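Local coordinates for protein NAD-dependent epimerase/dehydratase (Methylobacillus flagellatus KT, PDB 3GPI) that is of unestablished function but, as a member of the NAD-dependent epimerase/dehydratase family, probably binds a nicotinamide dinucleotide on a Rossmann-type domain, at residues 154-160 and 183-187; 166-172 and 227-233; 174-178 and 220-225. One frame throughout, in Å; residues are numbered along the deposited sequence.

Interaction 1 (154-160 and 183-187). With EDO (1,2-ethanediol), chain C; EDO (1,2-ethanediol), chain B.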
loop_
_atom_site.group_PDB
_atom_site.type_symbol
_atom_site.label_atom_id
_atom_site.label_comp_id
_atom_site.label_asym_id
_atom_site.label_seq_id
_atom_site.Cartn_x
_atom_site.Cartn_y
_atom_site.Cartn_z
ATOM N N PHE A 154 -2.590 3.154 -2.484
ATOM C CA PHE A 154 -3.068 1.852 -2.022
ATOM C C PHE A 154 -4.390 2.033 -1.267
ATOM O O PHE A 154 -4.532 2.990 -0.483
ATOM C CB PHE A 154 -2.068 1.270 -1.022
ATOM C CG PHE A 154 -0.944 0.462 -1.624
ATOM C CD1 PHE A 154 -0.640 -0.776 -1.076
ATOM C CD2 PHE A 154 -0.199 0.927 -2.683
ATOM C CE1 PHE A 154 0.412 -1.551 -1.607
ATOM C CE2 PHE A 154 0.821 0.140 -3.242
ATOM C CZ PHE A 154 1.150 -1.081 -2.704
ATOM N N SER A 155 -5.352 1.138 -1.514
ATOM C CA SER A 155 -6.511 1.046 -0.625
ATOM C C SER A 155 -6.098 0.351 0.671
ATOM O O SER A 155 -4.914 0.279 0.986
ATOM C CB SER A 155 -7.652 0.380 -1.361
ATOM O OG SER A 155 -7.333 -0.911 -1.819
ATOM N N GLY A 156 -7.068 -0.155 1.432
ATOM C CA GLY A 156 -6.722 -0.783 2.710
ATOM C C GLY A 156 -5.972 -2.087 2.554
ATOM O O GLY A 156 -6.496 -3.031 1.958
ATOM N N ILE A 157 -4.772 -2.143 3.115
ATOM C CA ILE A 157 -3.983 -3.377 3.009
ATOM C C ILE A 157 -4.505 -4.426 3.979
ATOM O O ILE A 157 -4.796 -4.115 5.150
ATOM C CB ILE A 157 -2.487 -3.100 3.317
ATOM C CG1 ILE A 157 -1.951 -2.059 2.337
ATOM C CG2 ILE A 157 -1.696 -4.366 3.206
ATOM C CD1 ILE A 157 -0.535 -1.557 2.652
ATOM N N TYR A 158 -4.614 -5.653 3.518
ATOM C CA TYR A 158 -4.942 -6.794 4.421
ATOM C C TYR A 158 -4.015 -7.922 4.076
ATOM O O TYR A 158 -3.359 -7.912 3.027
ATOM C CB TYR A 158 -6.402 -7.228 4.297
ATOM C CG TYR A 158 -6.802 -7.961 3.034
ATOM C CD1 TYR A 158 -7.219 -9.283 3.107
ATOM C CD2 TYR A 158 -6.787 -7.371 1.762
ATOM C CE1 TYR A 158 -7.622 -9.998 2.013
ATOM C CE2 TYR A 158 -7.194 -8.084 0.654
ATOM C CZ TYR A 158 -7.623 -9.396 0.766
ATOM O OH TYR A 158 -8.046 -10.087 -0.329
ATOM N N GLY A 159 -3.910 -8.887 4.966
ATOM C CA GLY A 159 -2.980 -9.996 4.707
ATOM C C GLY A 159 -2.529 -10.498 6.062
ATOM O O GLY A 159 -3.119 -10.127 7.075
ATOM N N PRO A 160 -1.444 -11.299 6.106
ATOM C CA PRO A 160 -0.913 -11.761 7.397
ATOM C C PRO A 160 -0.569 -10.580 8.305
ATOM O O PRO A 160 -0.058 -9.561 7.842
ATOM C CB PRO A 160 0.337 -12.561 6.975
ATOM C CG PRO A 160 0.027 -12.991 5.566
ATOM C CD PRO A 160 -0.619 -11.745 4.980
ATOM N N ASN A 183 -12.657 -0.802 0.283
ATOM C CA ASN A 183 -11.738 -1.101 -0.823
ATOM C C ASN A 183 -10.501 -1.673 -0.199
ATOM O O ASN A 183 -10.037 -1.211 0.847
ATOM C CB ASN A 183 -11.384 0.162 -1.576
ATOM C CG ASN A 183 -12.594 0.832 -2.199
ATOM O OD1 ASN A 183 -13.039 0.466 -3.279
ATOM N ND2 ASN A 183 -13.144 1.809 -1.493
ATOM N N ARG A 184 -9.950 -2.684 -0.848
ATOM C CA ARG A 184 -8.781 -3.390 -0.252
ATOM C C ARG A 184 -7.755 -3.866 -1.270
ATOM O O ARG A 184 -8.054 -4.013 -2.454
ATOM C CB ARG A 184 -9.229 -4.636 0.548
ATOM C CG ARG A 184 -9.792 -5.750 -0.355
ATOM C CD ARG A 184 -10.607 -6.871 0.344
ATOM N NE ARG A 184 -11.498 -6.191 1.269
ATOM C CZ ARG A 184 -12.481 -5.396 0.896
ATOM N NH1 ARG A 184 -12.917 -5.370 -0.356
ATOM N NH2 ARG A 184 -13.062 -4.662 1.808
ATOM N N ILE A 185 -6.542 -4.101 -0.782
ATOM C CA ILE A 185 -5.496 -4.725 -1.568
ATOM C C ILE A 185 -4.764 -5.655 -0.622
ATOM O O ILE A 185 -4.401 -5.287 0.478
ATOM C CB ILE A 185 -4.565 -3.636 -2.218
ATOM C CG1 ILE A 185 -3.529 -4.270 -3.169
ATOM C CG2 ILE A 185 -3.892 -2.771 -1.164
ATOM C CD1 ILE A 185 -4.128 -4.779 -4.530
ATOM N N HIS A 186 -4.508 -6.879 -1.075
ATOM C CA HIS A 186 -3.740 -7.792 -0.257
ATOM C C HIS A 186 -2.272 -7.359 -0.278
ATOM O O HIS A 186 -1.745 -6.964 -1.329
ATOM C CB HIS A 186 -3.849 -9.192 -0.862
ATOM C CG HIS A 186 -3.334 -10.288 0.031
ATOM N ND1 HIS A 186 -1.982 -10.481 0.290
ATOM C CD2 HIS A 186 -3.997 -11.259 0.706
ATOM C CE1 HIS A 186 -1.848 -11.528 1.091
ATOM N NE2 HIS A 186 -3.050 -12.024 1.349
ATOM N N ARG A 187 -1.616 -7.417 0.874
ATOM C CA ARG A 187 -0.184 -7.104 0.972
ATOM C C ARG A 187 0.632 -7.714 -0.164
ATOM O O ARG A 187 1.505 -7.054 -0.738
ATOM C CB ARG A 187 0.365 -7.603 2.307
ATOM C CG ARG A 187 1.866 -7.364 2.527
ATOM C CD ARG A 187 2.404 -8.384 3.560
ATOM N NE ARG A 187 2.485 -9.738 3.025
ATOM C CZ ARG A 187 2.875 -10.801 3.711
ATOM N NH1 ARG A 187 3.207 -10.681 4.987
ATOM N NH2 ARG A 187 2.876 -11.989 3.131
HETATM C C1 EDO C . -12.241 1.631 1.935
HETATM O O1 EDO C . -11.871 0.592 2.797
HETATM C C2 EDO C . -11.050 2.178 1.225
HETATM O O2 EDO C . -11.292 3.385 0.562
HETATM C C1 EDO B . -10.307 -4.646 4.547
HETATM O O1 EDO B . -10.423 -5.876 3.916
HETATM C C2 EDO B . -11.365 -3.866 3.844
HETATM O O2 EDO B . -12.324 -3.596 4.829
HETATM O O HOH W 1 2.209 -8.717 7.153
#

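Interaction 2 (166-172 and 227-233)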
loop_
_atom_site.group_PDB
_atom_site.type_symbol
_atom_site.label_atom_id
_atom_site.label_comp_id
_atom_site.label_asym_id
_atom_site.label_seq_id
_atom_site.Cartn_x
_atom_site.Cartn_y
_atom_site.Cartn_z
ATOM N N ILE A 166 -11.198 -9.954 10.076
ATOM C CA ILE A 166 -11.471 -11.330 10.545
ATOM C C ILE A 166 -11.859 -11.318 12.014
ATOM O O ILE A 166 -12.834 -12.002 12.395
ATOM C CB ILE A 166 -10.273 -12.278 10.297
ATOM C CG1 ILE A 166 -10.192 -12.611 8.814
ATOM C CG2 ILE A 166 -10.364 -13.596 11.124
ATOM C CD1 ILE A 166 -8.978 -13.433 8.431
ATOM N N ARG A 167 -11.140 -10.537 12.811
ATOM C CA ARG A 167 -11.464 -10.459 14.241
ATOM C C ARG A 167 -12.778 -9.718 14.440
ATOM O O ARG A 167 -13.629 -10.209 15.201
ATOM C CB ARG A 167 -10.322 -9.808 15.037
ATOM C CG ARG A 167 -9.053 -10.679 15.049
ATOM C CD ARG A 167 -7.982 -10.063 15.946
ATOM N NE ARG A 167 -7.692 -8.659 15.613
ATOM C CZ ARG A 167 -6.721 -8.258 14.797
ATOM N NH1 ARG A 167 -5.912 -9.120 14.192
ATOM N NH2 ARG A 167 -6.561 -6.979 14.579
ATOM N N GLN A 168 -12.986 -8.592 13.759
ATOM C CA GLN A 168 -14.203 -7.829 13.933
ATOM C C GLN A 168 -15.434 -8.672 13.532
ATOM O O GLN A 168 -16.517 -8.528 14.106
ATOM C CB GLN A 168 -14.197 -6.567 13.100
ATOM C CG GLN A 168 -15.424 -5.663 13.401
ATOM C CD GLN A 168 -15.381 -4.253 12.835
ATOM O OE1 GLN A 168 -14.909 -3.999 11.716
ATOM N NE2 GLN A 168 -15.945 -3.331 13.601
ATOM N N ALA A 169 -15.288 -9.523 12.535
ATOM C CA ALA A 169 -16.389 -10.366 12.076
ATOM C C ALA A 169 -16.855 -11.339 13.159
ATOM O O ALA A 169 -17.966 -11.841 13.090
ATOM C CB ALA A 169 -15.946 -11.140 10.835
ATOM N N GLN A 170 -16.005 -11.565 14.159
ATOM C CA GLN A 170 -16.316 -12.509 15.245
ATOM C C GLN A 170 -17.206 -11.877 16.296
ATOM O O GLN A 170 -17.733 -12.581 17.185
ATOM C CB GLN A 170 -15.010 -13.002 15.885
ATOM C CG GLN A 170 -14.192 -13.945 14.995
ATOM C CD GLN A 170 -12.887 -14.333 15.617
ATOM O OE1 GLN A 170 -12.711 -14.170 16.822
ATOM N NE2 GLN A 170 -11.963 -14.843 14.814
ATOM N N THR A 171 -17.362 -10.569 16.227
ATOM C CA THR A 171 -18.136 -9.825 17.221
ATOM C C THR A 171 -19.208 -8.889 16.593
ATOM O O THR A 171 -19.036 -7.676 16.566
ATOM C CB THR A 171 -17.203 -9.042 18.167
ATOM O OG1 THR A 171 -16.406 -8.138 17.383
ATOM C CG2 THR A 171 -16.314 -10.004 18.970
ATOM N N PRO A 172 -20.355 -9.453 16.135
ATOM C CA PRO A 172 -21.357 -8.647 15.430
ATOM C C PRO A 172 -21.956 -7.504 16.245
ATOM O O PRO A 172 -22.366 -6.507 15.662
ATOM C CB PRO A 172 -22.439 -9.670 15.029
ATOM C CG PRO A 172 -21.771 -10.966 15.058
ATOM C CD PRO A 172 -20.735 -10.873 16.156
ATOM N N LEU A 227 -17.391 -12.986 6.347
ATOM C CA LEU A 227 -16.374 -13.455 7.267
ATOM C C LEU A 227 -16.961 -14.174 8.498
ATOM O O LEU A 227 -16.389 -15.152 9.000
ATOM C CB LEU A 227 -15.503 -12.295 7.701
ATOM C CG LEU A 227 -14.524 -11.790 6.625
ATOM C CD1 LEU A 227 -13.865 -10.519 7.054
ATOM C CD2 LEU A 227 -13.485 -12.878 6.246
ATOM N N ALA A 228 -18.107 -13.680 8.951
ATOM C CA ALA A 228 -18.791 -14.285 10.092
ATOM C C ALA A 228 -19.301 -15.667 9.669
ATOM O O ALA A 228 -19.111 -16.636 10.420
ATOM C CB ALA A 228 -19.936 -13.396 10.541
ATOM N N ASP A 229 -19.865 -15.772 8.460
ATOM C CA ASP A 229 -20.377 -17.044 7.948
ATOM C C ASP A 229 -19.291 -18.107 7.892
ATOM O O ASP A 229 -19.485 -19.266 8.298
ATOM C CB ASP A 229 -21.015 -16.870 6.576
ATOM C CG ASP A 229 -22.345 -16.162 6.631
ATOM O OD1 ASP A 229 -22.865 -15.885 7.740
ATOM O OD2 ASP A 229 -22.895 -15.842 5.535
ATOM N N ARG A 230 -18.109 -17.727 7.466
ATOM C CA ARG A 230 -17.054 -18.713 7.350
ATOM C C ARG A 230 -16.370 -19.041 8.662
ATOM O O ARG A 230 -15.553 -19.945 8.713
ATOM C CB ARG A 230 -16.041 -18.252 6.285
ATOM C CG ARG A 230 -16.501 -18.774 4.904
ATOM C CD ARG A 230 -16.372 -17.790 3.794
ATOM N NE ARG A 230 -17.207 -18.157 2.645
ATOM C CZ ARG A 230 -18.451 -17.727 2.460
ATOM N NH1 ARG A 230 -19.015 -16.924 3.360
ATOM N NH2 ARG A 230 -19.151 -18.113 1.387
ATOM N N GLN A 231 -16.689 -18.317 9.727
ATOM C CA GLN A 231 -16.130 -18.587 11.040
ATOM C C GLN A 231 -17.146 -19.119 12.072
ATOM O O GLN A 231 -16.837 -19.186 13.281
ATOM C CB GLN A 231 -15.460 -17.347 11.600
ATOM C CG GLN A 231 -14.273 -16.846 10.744
ATOM C CD GLN A 231 -13.622 -15.676 11.392
ATOM O OE1 GLN A 231 -12.751 -15.836 12.233
ATOM N NE2 GLN A 231 -14.039 -14.471 10.994
ATOM N N GLY A 232 -18.346 -19.462 11.608
ATOM C CA GLY A 232 -19.365 -19.981 12.516
ATOM C C GLY A 232 -19.817 -18.953 13.537
ATOM O O GLY A 232 -20.016 -19.281 14.713
ATOM N N ILE A 233 -19.954 -17.703 13.123
ATOM C CA ILE A 233 -20.352 -16.611 14.013
ATOM C C ILE A 233 -21.806 -16.282 13.788
ATOM O O ILE A 233 -22.237 -15.998 12.685
ATOM C CB ILE A 233 -19.490 -15.340 13.738
ATOM C CG1 ILE A 233 -17.990 -15.654 13.890
ATOM C CG2 ILE A 233 -19.969 -14.196 14.607
ATOM C CD1 ILE A 233 -17.556 -16.147 15.254
#

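Interaction 3 (174-178 and 220-225)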
loop_
_atom_site.group_PDB
_atom_site.type_symbol
_atom_site.label_atom_id
_atom_site.label_comp_id
_atom_site.label_asym_id
_atom_site.label_seq_id
_atom_site.Cartn_x
_atom_site.Cartn_y
_atom_site.Cartn_z
ATOM N N GLN A 174 -20.246 -5.394 17.722
ATOM C CA GLN A 174 -19.302 -4.283 17.531
ATOM C C GLN A 174 -19.211 -3.807 16.086
ATOM O O GLN A 174 -18.330 -3.024 15.739
ATOM C CB GLN A 174 -17.896 -4.656 18.049
ATOM C CG GLN A 174 -17.895 -5.105 19.514
ATOM C CD GLN A 174 -16.506 -5.395 20.056
ATOM O OE1 GLN A 174 -15.578 -4.593 19.897
ATOM N NE2 GLN A 174 -16.367 -6.528 20.744
ATOM N N TRP A 175 -20.095 -4.312 15.219
ATOM C CA TRP A 175 -20.081 -3.853 13.832
ATOM C C TRP A 175 -20.491 -2.386 13.721
ATOM O O TRP A 175 -21.295 -1.908 14.519
ATOM C CB TRP A 175 -20.946 -4.776 12.952
ATOM C CG TRP A 175 -20.406 -6.177 12.850
ATOM C CD1 TRP A 175 -19.226 -6.643 13.359
ATOM C CD2 TRP A 175 -21.009 -7.271 12.152
ATOM N NE1 TRP A 175 -19.065 -7.964 13.036
ATOM C CE2 TRP A 175 -20.140 -8.378 12.293
ATOM C CE3 TRP A 175 -22.208 -7.429 11.426
ATOM C CZ2 TRP A 175 -20.439 -9.641 11.747
ATOM C CZ3 TRP A 175 -22.489 -8.682 10.869
ATOM C CH2 TRP A 175 -21.610 -9.767 11.046
ATOM N N PRO A 176 -19.907 -1.654 12.763
ATOM C CA PRO A 176 -20.207 -0.200 12.682
ATOM C C PRO A 176 -21.666 0.050 12.315
ATOM O O PRO A 176 -22.306 -0.792 11.673
ATOM C CB PRO A 176 -19.280 0.290 11.558
ATOM C CG PRO A 176 -19.054 -0.952 10.699
ATOM C CD PRO A 176 -18.983 -2.085 11.692
ATOM N N ALA A 177 -22.234 1.177 12.742
ATOM C CA ALA A 177 -23.612 1.485 12.396
ATOM C C ALA A 177 -23.758 1.761 10.898
ATOM O O ALA A 177 -24.736 1.372 10.286
ATOM C CB ALA A 177 -24.105 2.702 13.221
ATOM N N ARG A 178 -22.789 2.456 10.338
ATOM C CA ARG A 178 -22.845 2.881 8.941
ATOM C C ARG A 178 -22.275 1.786 8.054
ATOM O O ARG A 178 -21.194 1.271 8.345
ATOM C CB ARG A 178 -22.025 4.139 8.755
ATOM C CG ARG A 178 -22.331 4.817 7.473
ATOM C CD ARG A 178 -21.072 5.273 6.869
ATOM N NE ARG A 178 -21.204 6.615 6.365
ATOM C CZ ARG A 178 -20.187 7.381 5.989
ATOM N NH1 ARG A 178 -18.929 6.935 6.030
ATOM N NH2 ARG A 178 -20.445 8.595 5.550
ATOM N N VAL A 220 -19.204 -2.692 4.024
ATOM C CA VAL A 220 -18.501 -3.324 5.146
ATOM C C VAL A 220 -19.356 -4.449 5.779
ATOM O O VAL A 220 -18.840 -5.467 6.192
ATOM C CB VAL A 220 -18.001 -2.280 6.188
ATOM C CG1 VAL A 220 -19.172 -1.603 6.945
ATOM C CG2 VAL A 220 -16.990 -2.872 7.135
ATOM N N HIS A 221 -20.669 -4.263 5.834
ATOM C CA HIS A 221 -21.503 -5.312 6.406
ATOM C C HIS A 221 -21.540 -6.568 5.578
ATOM O O HIS A 221 -21.670 -7.645 6.124
ATOM C CB HIS A 221 -22.944 -4.801 6.693
ATOM C CG HIS A 221 -23.044 -4.023 7.969
ATOM N ND1 HIS A 221 -23.621 -4.556 9.102
ATOM C CD2 HIS A 221 -22.617 -2.775 8.301
ATOM C CE1 HIS A 221 -23.546 -3.663 10.076
ATOM N NE2 HIS A 221 -22.948 -2.577 9.620
ATOM N N ASP A 222 -21.417 -6.441 4.261
ATOM C CA ASP A 222 -21.356 -7.651 3.464
ATOM C C ASP A 222 -20.061 -8.413 3.723
ATOM O O ASP A 222 -20.058 -9.643 3.774
ATOM C CB ASP A 222 -21.460 -7.337 1.970
ATOM C CG ASP A 222 -22.861 -6.916 1.540
ATOM O OD1 ASP A 222 -23.816 -7.019 2.337
ATOM O OD2 ASP A 222 -22.952 -6.474 0.386
ATOM N N LEU A 223 -18.957 -7.704 3.899
ATOM C CA LEU A 223 -17.690 -8.359 4.187
ATOM C C LEU A 223 -17.740 -9.007 5.571
ATOM O O LEU A 223 -17.344 -10.157 5.715
ATOM C CB LEU A 223 -16.559 -7.322 4.118
ATOM C CG LEU A 223 -15.193 -7.883 4.482
ATOM C CD1 LEU A 223 -14.757 -9.057 3.569
ATOM C CD2 LEU A 223 -14.133 -6.808 4.431
ATOM N N LEU A 224 -18.256 -8.278 6.553
ATOM C CA LEU A 224 -18.335 -8.801 7.924
ATOM C C LEU A 224 -19.234 -10.026 7.987
ATOM O O LEU A 224 -18.851 -10.988 8.623
ATOM C CB LEU A 224 -18.781 -7.708 8.882
ATOM C CG LEU A 224 -17.776 -6.614 9.144
ATOM C CD1 LEU A 224 -18.504 -5.415 9.780
ATOM C CD2 LEU A 224 -16.610 -7.127 10.019
ATOM N N ARG A 225 -20.373 -10.009 7.288
ATOM C CA ARG A 225 -21.239 -11.189 7.301
ATOM C C ARG A 225 -20.591 -12.366 6.599
ATOM O O ARG A 225 -20.740 -13.482 7.059
ATOM C CB ARG A 225 -22.583 -10.867 6.669
ATOM C CG ARG A 225 -23.472 -10.026 7.563
ATOM C CD ARG A 225 -24.745 -9.741 6.847
ATOM N NE ARG A 225 -25.696 -9.096 7.728
ATOM C CZ ARG A 225 -27.010 -9.224 7.572
ATOM N NH1 ARG A 225 -27.503 -10.013 6.612
ATOM N NH2 ARG A 225 -27.813 -8.574 8.404
#

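Interaction 1 (154-160 and 183-187)
Tyr158 lays its ring against the strand 184-186, with CE2 3.6 Å from Arg184 CG and one face receiving the edge of the His186 ring, a T-shaped pair with centroids 5.1 Å apart and planes at 69°. Arg184 and His186 flank it because all three point to the same face of the sheet; from outside, Tyr270 of helix 266-277 stacks on Tyr158. Ile157 and Ile185 occupy the other face, where Ile185 CG2 also meets Phe154 CD1 at 3.8 Å. The backbones run parallel: Gly156 N donates to Asn183 O (3.2 Å), Ile185 N to Gly156 O (2.9 Å), Tyr158 N to Ile185 O (3.1 Å) and Arg187 N to Tyr158 O (2.8 Å). The last bond falls where His186 N-caps helix 187-201, its ND1 accepting from Asp188 N. Gly159 CA lies over the His186 ring in a CH-pi contact; at phi 151° and psi -165° a CB on Gly159 would jam against the preceding carbonyl O, so the position calls for glycine. This is neighbouring-strand pairing within the beta-alpha-beta unit 149-186 of a Rossmann-like sheet.

Interaction 2 (166-172 and 227-233)
Two helix ends meet here, helix 164-168 and helix 220-230, and the amide of Gln231 ties them together. Gln231 NE2 donates twice, to Ile166 O at 3.1 Å and to Leu227 O, in the last turn of helix 220-230, at 3.2 Å, so both amide protons are used on backbone carbonyls. Its OE1 in turn accepts from Gln170 NE2 at 2.9 Å. One side chain thus serves carbonyls from both segments and a second glutamine. The backbones close on themselves: a type I turn from Gln168 to Thr171 has Thr171 N bound to Gln168 O at 3.1 Å, an acceptor that also takes Trp175 NE1, while Gln231 N and Ile233 N both donate to Ala228 O at 3.0 Å. Between these polar links the fit is apolar. Ala169 is small enough for its CB to sit 3.4 Å from Leu227 CB, bringing Ala169 and Ala228 to a CA-CA distance of 5.0 Å. Beyond them, Ile233 CG2 lies 3.4 Å from Ala169 O and 3.7 Å from Pro172 CG.

Interaction 3 (174-178 and 220-225)
The indole of Trp175 is the largest bump on this surface, where the loop between helix 164-168 and strand 181-186 packs on the first turns of helix 220-230. It lies across the helix flank, one face covering Leu224. Leu224 CD1 sits 3.8 Å from the centroid of the five-membered ring and only 14° off its normal, a clear CH-pi contact. At the other end of the indole, Trp175 CZ3 reaches Arg225 CG at 3.7 Å, and Trp175 CE3 comes to 4.0 Å from His221 ND1, with the two ring planes at 85°. The hollow that takes the indole is therefore bounded by His221 on one turn and Leu224 and Arg225 on the next. Pro176 sits beside it in the gap between Val220 and Leu224, one turn apart: its CG rests 3.8 Å from Val220 CG1 and its CD 3.9 Å from Leu224 CD1, so Leu224 is shared by both bumps. Further along, Arg178 O meets Val220 CG1 at 3.8 Å, while the Arg178 side chain leaves the helix for a salt bridge with Glu116. Trp175 NE1 is taken up by Gln168 O. The one hydrogen bond between the segments is from His221 NE2 to Pro176 O, at 2.8 Å. That bond implies a proton on NE2, so a neutral ring would be the NE2-H tautomer, bonded in its own plane to the loop backbone.

Leaving the long strand 149-158, the chain enters helix 164-168, loops through 174-178 and returns as strand 181-186, where interaction 1 closes this first excursion beside the strand it left. It then follows helix 187-201 and strand 209-212 to reach helix 220-230, which closes the other two loops: interaction 3 first, at 220-225, then interaction 2, at 227-233. Interaction 3 is accordingly nested within interaction 2, and both cross interaction 1. Interactions 2 and 3 have centres about 10 Å apart and touch through Gln168 and Trp175; interaction 1 meets interaction 3 where Arg184 packs on Leu223. Interaction 1 joins the two strands; interactions 2 and 3 tie the connection between them to helix 220-230.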